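Local coordinates for protein glucanase (Klebsiella pneumoniae, PDB 5GY3) that probably hydrolyses internal beta-1,4-glucosidic linkages in cellulose, lichenin and cereal beta-glucans, as a family 8 glycoside hydrolase, at residues F140-D144 against H145-N149; N25-T29 against E30-F34. All coordinates share one frame; numbering follows the deposited sequence.

Contact 1. Residues F140-D144 against H145-N149; sequences FNLND and HLNLN
Phe140 and Asn147 lie opposite each other in the backbone register (CA to CA 5.0 Å) where the chain reverses into strand 145-148, an outer strand of a three-stranded antiparallel sheet in this (alpha/alpha)6-barrel enzyme. A single beta bridge, Asn141 to Leu146, defines the pairing. One hydrogen bond of the bridge runs from Asn147 N to Phe140 O at 3.0 Å (163° at the hydrogen), and Leu146 CA adds a C-H...O contact to the same oxygen at 3.4 Å. Phe140 also lays its side chain against the backbone of Asn147: CB lies 3.5 Å from Asn147 O, a buried carbonyl oxygen with no hydrogen-bonding partner in the model. On the face that carries Asn147, Leu142 CD1 packs on Asn147 ND2 at 3.6 Å; that amide nitrogen also makes a weak hydrogen bond to Glu209 OE2. The opposite face pairs Leu146 CD2 with Asn141 CG, the two side chains running alongside each other. At the turn, Asp144 holds CG between its backbone N and carbonyl carbon (chi1 66°), which brings the carboxylate beside the imidazole of His145, the two planes nearly perpendicular. His145 ND1 donates to Asp144 OD1 at 2.8 Å in a bent bond (137° at the hydrogen), meeting that oxygen from above the carboxylate plane.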
ATOM      1  N   PHE A 140      10.834 -13.986   2.766  1.00 10.57           N
ATOM      2  CA  PHE A 140      11.315 -12.796   3.456  1.00 13.37           C
ATOM      3  C   PHE A 140      11.837 -13.079   4.850  1.00 15.65           C
ATOM      4  O   PHE A 140      12.340 -12.155   5.503  1.00 12.83           O
ATOM      5  CB  PHE A 140      10.203 -11.742   3.520  1.00  9.44           C
ATOM      6  CG  PHE A 140       9.721 -11.333   2.171  1.00  9.75           C
ATOM      7  CD1 PHE A 140      10.446 -10.411   1.423  1.00 10.74           C
ATOM      8  CD2 PHE A 140       8.590 -11.909   1.624  1.00 13.40           C
ATOM      9  CE1 PHE A 140      10.022 -10.038   0.149  1.00 13.48           C
ATOM     10  CE2 PHE A 140       8.155 -11.549   0.350  1.00 12.79           C
ATOM     11  CZ  PHE A 140       8.875 -10.621  -0.388  1.00 14.18           C
ATOM     12  N   ASN A 141      11.722 -14.316   5.324  1.00 15.37           N
ATOM     13  CA  ASN A 141      12.211 -14.698   6.638  1.00 19.61           C
ATOM     14  C   ASN A 141      13.555 -15.354   6.377  1.00 23.34           C
ATOM     15  O   ASN A 141      13.652 -16.534   6.048  1.00 26.67           O
ATOM     16  CB  ASN A 141      11.248 -15.626   7.368  1.00 22.72           C
ATOM     17  CG  ASN A 141      11.509 -15.675   8.867  1.00 29.48           C
ATOM     18  OD1 ASN A 141      12.658 -15.691   9.313  1.00 35.35           O
ATOM     19  ND2 ASN A 141      10.434 -15.690   9.658  1.00 34.47           N
ATOM     20  N   LEU A 142      14.585 -14.543   6.430  1.00 19.94           N
ATOM     21  CA  LEU A 142      15.938 -15.030   6.467  1.00 20.57           C
ATOM     22  C   LEU A 142      16.181 -15.323   7.946  1.00 30.64           C
ATOM     23  O   LEU A 142      15.386 -14.926   8.800  1.00 39.73           O
ATOM     24  CB  LEU A 142      16.881 -13.993   5.848  1.00 22.75           C
ATOM     25  CG  LEU A 142      16.701 -13.730   4.331  1.00 25.54           C
ATOM     26  CD1 LEU A 142      15.383 -13.065   3.946  1.00 26.98           C
ATOM     27  CD2 LEU A 142      17.829 -12.867   3.795  1.00 31.56           C
ATOM     28  N   ASN A 143      17.203 -16.099   8.247  1.00 31.83           N
ATOM     29  CA  ASN A 143      17.249 -16.664   9.593  1.00 25.47           C
ATOM     30  C   ASN A 143      17.304 -15.574  10.665  1.00 20.82           C
ATOM     31  O   ASN A 143      16.339 -15.388  11.417  1.00 21.62           O
ATOM     32  CB  ASN A 143      18.425 -17.622   9.704  1.00 29.17           C
ATOM     33  CG  ASN A 143      18.421 -18.671   8.598  1.00 40.65           C
ATOM     34  OD1 ASN A 143      17.381 -19.285   8.320  1.00 44.15           O
ATOM     35  ND2 ASN A 143      19.571 -18.871   7.955  1.00 40.54           N
ATOM     36  N   ASP A 144      18.403 -14.831  10.728  1.00 17.36           N
ATOM     37  CA  ASP A 144      18.527 -13.776  11.719  1.00 12.84           C
ATOM     38  C   ASP A 144      18.156 -12.404  11.173  1.00 10.71           C
ATOM     39  O   ASP A 144      18.365 -11.405  11.864  1.00  6.93           O
ATOM     40  CB  ASP A 144      19.947 -13.759  12.304  1.00 13.50           C
ATOM     41  CG  ASP A 144      21.005 -13.372  11.289  1.00 13.27           C
ATOM     42  OD1 ASP A 144      20.766 -13.502  10.075  1.00 16.16           O
ATOM     43  OD2 ASP A 144      22.099 -12.946  11.717  1.00 12.79           O
ATOM     44  N   HIS A 145      17.605 -12.336   9.957  1.00  9.44           N
ATOM     45  CA  HIS A 145      17.095 -11.099   9.382  1.00 10.27           C
ATOM     46  C   HIS A 145      15.716 -11.348   8.793  1.00 10.18           C
ATOM     47  O   HIS A 145      15.442 -12.425   8.267  1.00 11.41           O
ATOM     48  CB  HIS A 145      17.986 -10.559   8.261  1.00 12.03           C
ATOM     49  CG  HIS A 145      19.323 -10.082   8.720  1.00 13.07           C
ATOM     50  ND1 HIS A 145      20.364 -10.943   8.997  1.00 16.41           N
ATOM     51  CD2 HIS A 145      19.795  -8.833   8.946  1.00 15.22           C
ATOM     52  CE1 HIS A 145      21.422 -10.243   9.370  1.00 16.47           C
ATOM     53  NE2 HIS A 145      21.101  -8.962   9.351  1.00 12.03           N
ATOM     54  N   LEU A 146      14.869 -10.327   8.847  1.00  8.12           N
ATOM     55  CA  LEU A 146      13.670 -10.266   8.027  1.00  8.71           C
ATOM     56  C   LEU A 146      13.819  -9.143   7.015  1.00  9.87           C
ATOM     57  O   LEU A 146      14.290  -8.051   7.350  1.00 10.17           O
ATOM     58  CB  LEU A 146      12.420 -10.015   8.869  1.00  8.51           C
ATOM     59  CG  LEU A 146      12.131 -10.965  10.018  1.00 11.34           C
ATOM     60  CD1 LEU A 146      10.833 -10.547  10.699  1.00 11.83           C
ATOM     61  CD2 LEU A 146      12.070 -12.389   9.504  1.00 14.16           C
ATOM     62  N   ASN A 147      13.425  -9.411   5.778  1.00  7.62           N
ATOM     63  CA  ASN A 147      13.331  -8.369   4.766  1.00  6.79           C
ATOM     64  C   ASN A 147      11.923  -7.806   4.808  1.00  8.37           C
ATOM     65  O   ASN A 147      10.961  -8.490   4.455  1.00  6.16           O
ATOM     66  CB  ASN A 147      13.679  -8.925   3.389  1.00 10.63           C
ATOM     67  CG  ASN A 147      15.177  -9.037   3.186  1.00 14.69           C
ATOM     68  OD1 ASN A 147      15.948  -8.369   3.875  1.00 13.40           O
ATOM     69  ND2 ASN A 147      15.600  -9.887   2.249  1.00 13.51           N
ATOM     70  N   LEU A 148      11.800  -6.567   5.262  1.00  7.90           N
ATOM     71  CA  LEU A 148      10.509  -5.925   5.452  1.00  5.56           C
ATOM     72  C   LEU A 148      10.327  -4.822   4.420  1.00  6.32           C
ATOM     73  O   LEU A 148      11.290  -4.313   3.840  1.00  6.34           O
ATOM     74  CB  LEU A 148      10.404  -5.336   6.859  1.00  7.00           C
ATOM     75  CG  LEU A 148      10.663  -6.291   8.024  1.00  7.95           C
ATOM     76  CD1 LEU A 148      10.565  -5.520   9.334  1.00  9.55           C
ATOM     77  CD2 LEU A 148       9.646  -7.427   7.974  1.00 10.22           C
ATOM     78  N   ASN A 149       9.073  -4.451   4.197  1.00  6.04           N
ATOM     79  CA  ASN A 149       8.744  -3.327   3.327  1.00  6.37           C
ATOM     80  C   ASN A 149       7.852  -2.401   4.148  1.00  5.97           C
ATOM     81  O   ASN A 149       6.666  -2.707   4.361  1.00  6.44           O
ATOM     82  CB  ASN A 149       8.057  -3.801   2.051  1.00  7.70           C
ATOM     83  CG  ASN A 149       7.894  -2.687   1.039  1.00  5.89           C
ATOM     84  OD1 ASN A 149       7.537  -1.560   1.396  1.00  7.92           O
ATOM     85  ND2 ASN A 149       8.172  -2.985  -0.226  1.00  8.87           N
TER

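Contact 2. Residues N25-T29 against E30-F34; sequences NVSHT and EGQGF
The imidazole of His28 presents its edge to the start of helix 29-41: Gly31 N lies close to the ring plane, 2.9 Å from His28 ND1, and donates to that nitrogen with a bent N-H...N angle of 141°. Glu30 CB approaches the same ring obliquely, 3.7 Å from ND1, while the ring of Tyr293, steeply inclined to it, also meets the imidazole. One turn further along, the Phe34 ring carries Glu30 CG on one face, 3.4 Å above its plane and displaced toward the rim.

His28 is therefore the N-cap residue, and its first torsion explains how. With chi1 at 38°, CG is wedged between the backbone N and the carbonyl carbon, turning the ring so that its ND1 edge meets the helix start. The regular helical bonds begin at the same residue: Gln32 N donates almost straight to His28 O at 2.9 Å (170° at the hydrogen), and Gly33 N continues the series to Thr29 O. Water 2 accepts from Glu30 N at 2.9 Å and is also bonded to Thr29 OG1. Water 1 accepts from His28 N at 2.9 Å and appears to donate to Gln32 OE1, also at 2.9 Å. Gln32 is gripped further by Ile18 N at OE1 and by Gly16 O and Thr55 OG1 at NE2, tying the helix start to the chain before strand 27-28 and to helix 45-59.

The amides of residues 30 to 33 thus each find an acceptor: water, ring nitrogen, then two carbonyls. Because ND1 accepts while NE2 bonds to Asp20 OD2, the geometry is consistent with a neutral imidazole protonated at NE2; the two bonds together fix the rotation of the ring, and the Asp20 carboxylate would perhaps make ND1 a stronger acceptor.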
ATOM      1  N   ASN A  25       0.648  -4.937 -18.662  1.00 25.75           N
ATOM      2  CA  ASN A  25      -0.788  -5.176 -18.531  1.00 25.13           C
ATOM      3  C   ASN A  25      -1.120  -6.218 -17.466  1.00 22.12           C
ATOM      4  O   ASN A  25      -2.169  -6.864 -17.532  1.00 20.96           O
ATOM      5  CB  ASN A  25      -1.417  -5.584 -19.869  1.00 25.29           C
ATOM      6  CG  ASN A  25      -1.444  -4.448 -20.867  1.00 32.58           C
ATOM      7  OD1 ASN A  25      -1.571  -3.280 -20.496  1.00 30.31           O
ATOM      8  ND2 ASN A  25      -1.314  -4.785 -22.147  1.00 40.44           N
ATOM      9  N   VAL A  26      -0.252  -6.394 -16.470  1.00 19.35           N
ATOM     10  CA  VAL A  26      -0.500  -7.407 -15.449  1.00 16.55           C
ATOM     11  C   VAL A  26      -1.501  -6.868 -14.442  1.00 15.41           C
ATOM     12  O   VAL A  26      -1.804  -5.668 -14.427  1.00 16.99           O
ATOM     13  CB  VAL A  26       0.791  -7.851 -14.731  1.00 19.91           C
ATOM     14  CG1 VAL A  26       1.752  -8.518 -15.706  1.00 20.54           C
ATOM     15  CG2 VAL A  26       1.444  -6.670 -14.018  1.00 18.80           C
ATOM     16  N   SER A  27      -2.018  -7.756 -13.605  1.00 15.10           N
ATOM     17  CA  SER A  27      -2.872  -7.397 -12.486  1.00 12.91           C
ATOM     18  C   SER A  27      -2.227  -7.894 -11.200  1.00 15.33           C
ATOM     19  O   SER A  27      -1.462  -8.860 -11.207  1.00 14.56           O
ATOM     20  CB  SER A  27      -4.270  -8.000 -12.629  1.00 15.69           C
ATOM     21  OG  SER A  27      -4.951  -7.443 -13.736  1.00 15.85           O
ATOM     22  N   HIS A  28      -2.539  -7.234 -10.090  1.00 12.71           N
ATOM     23  CA  HIS A  28      -1.965  -7.658  -8.824  1.00 13.27           C
ATOM     24  C   HIS A  28      -2.906  -7.272  -7.693  1.00 13.29           C
ATOM     25  O   HIS A  28      -3.871  -6.529  -7.884  1.00 12.84           O
ATOM     26  CB  HIS A  28      -0.568  -7.070  -8.615  1.00 12.15           C
ATOM     27  CG  HIS A  28      -0.415  -5.667  -9.108  1.00 16.19           C
ATOM     28  ND1 HIS A  28      -1.097  -4.603  -8.556  1.00 15.32           N
ATOM     29  CD2 HIS A  28       0.341  -5.152 -10.109  1.00 17.43           C
ATOM     30  CE1 HIS A  28      -0.763  -3.492  -9.190  1.00 18.36           C
ATOM     31  NE2 HIS A  28       0.108  -3.797 -10.138  1.00 19.77           N
ATOM     32  N   THR A  29      -2.620  -7.803  -6.505  1.00 10.08           N
ATOM     33  CA  THR A  29      -3.544  -7.585  -5.395  1.00 10.56           C
ATOM     34  C   THR A  29      -3.505  -6.147  -4.900  1.00 13.42           C
ATOM     35  O   THR A  29      -4.524  -5.640  -4.416  1.00 12.56           O
ATOM     36  CB  THR A  29      -3.265  -8.580  -4.269  1.00 12.68           C
ATOM     37  OG1 THR A  29      -1.867  -8.601  -3.956  1.00 10.98           O
ATOM     38  CG2 THR A  29      -3.681  -9.963  -4.711  1.00 10.76           C
ATOM     39  N   GLU A  30      -2.367  -5.464  -5.037  1.00 11.26           N
ATOM     40  CA  GLU A  30      -2.352  -4.023  -4.808  1.00 12.37           C
ATOM     41  C   GLU A  30      -3.358  -3.321  -5.716  1.00 12.83           C
ATOM     42  O   GLU A  30      -4.144  -2.484  -5.262  1.00 13.77           O
ATOM     43  CB  GLU A  30      -0.944  -3.459  -5.035  1.00 16.24           C
ATOM     44  CG  GLU A  30      -0.930  -1.948  -5.161  1.00 17.03           C
ATOM     45  CD  GLU A  30       0.368  -1.401  -5.724  1.00 23.92           C
ATOM     46  OE1 GLU A  30       1.419  -1.607  -5.083  1.00 25.10           O
ATOM     47  OE2 GLU A  30       0.333  -0.773  -6.810  1.00 22.82           O
ATOM     48  N   GLY A  31      -3.342  -3.654  -7.010  1.00 11.74           N
ATOM     49  CA  GLY A  31      -4.245  -2.995  -7.942  1.00 12.63           C
ATOM     50  C   GLY A  31      -5.707  -3.315  -7.678  1.00  9.53           C
ATOM     51  O   GLY A  31      -6.560  -2.420  -7.703  1.00 10.75           O
ATOM     52  N   GLN A  32      -6.019  -4.590  -7.436  1.00  9.86           N
ATOM     53  CA  GLN A  32      -7.392  -4.953  -7.087  1.00 11.63           C
ATOM     54  C   GLN A  32      -7.828  -4.262  -5.800  1.00 11.98           C
ATOM     55  O   GLN A  32      -8.934  -3.719  -5.724  1.00  9.25           O
ATOM     56  CB  GLN A  32      -7.533  -6.468  -6.942  1.00 12.56           C
ATOM     57  CG  GLN A  32      -7.142  -7.270  -8.169  1.00 12.43           C
ATOM     58  CD  GLN A  32      -7.844  -6.805  -9.436  1.00 14.99           C
ATOM     59  OE1 GLN A  32      -7.200  -6.293 -10.353  1.00 13.82           O
ATOM     60  NE2 GLN A  32      -9.168  -6.987  -9.499  1.00 10.72           N
ATOM     61  N   GLY A  33      -6.966  -4.269  -4.776  1.00 10.81           N
ATOM     62  CA  GLY A  33      -7.333  -3.662  -3.504  1.00 11.58           C
ATOM     63  C   GLY A  33      -7.498  -2.157  -3.589  1.00  9.71           C
ATOM     64  O   GLY A  33      -8.448  -1.596  -3.031  1.00  9.93           O
ATOM     65  N   PHE A  34      -6.560  -1.474  -4.262  1.00  9.88           N
ATOM     66  CA  PHE A  34      -6.714  -0.042  -4.517  1.00  9.72           C
ATOM     67  C   PHE A  34      -8.047   0.242  -5.192  1.00  9.70           C
ATOM     68  O   PHE A  34      -8.790   1.139  -4.783  1.00  9.66           O
ATOM     69  CB  PHE A  34      -5.597   0.484  -5.424  1.00  9.16           C
ATOM     70  CG  PHE A  34      -4.300   0.767  -4.732  1.00 13.31           C
ATOM     71  CD1 PHE A  34      -4.201   0.776  -3.356  1.00 11.01           C
ATOM     72  CD2 PHE A  34      -3.170   1.045  -5.486  1.00 14.72           C
ATOM     73  CE1 PHE A  34      -2.982   1.057  -2.735  1.00 13.96           C
ATOM     74  CE2 PHE A  34      -1.950   1.323  -4.871  1.00 17.54           C
ATOM     75  CZ  PHE A  34      -1.861   1.322  -3.493  1.00 16.45           C
TER
HETATM   76  O   HOH W   1      -4.529  -5.176 -10.595  1.00 12.76           O
HETATM   77  O   HOH W   2       0.206  -6.861  -5.098  1.00 12.34           O

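Contacts 1 and 2 do not touch: their centres are 24 Å apart and their nearest atoms about 8 Å. Contact 2 is the deeper, its centre 11 Å from that of the chain against 19 Å for contact 1, and it is the closer to the predicted nucleophile Asp87. The side chain of Glu30 comes about 4 Å from that of Asp87, whereas the side chain of Phe140 remains about 9 Å away. Contact 2 thus fixes the start of a helix beside the probable catalytic centre, with Tyr293 OH hydrogen-bonded to Glu30 OE2; contact 1, farther from the chain centre and partly buried, pairs a loop with strand 145-148.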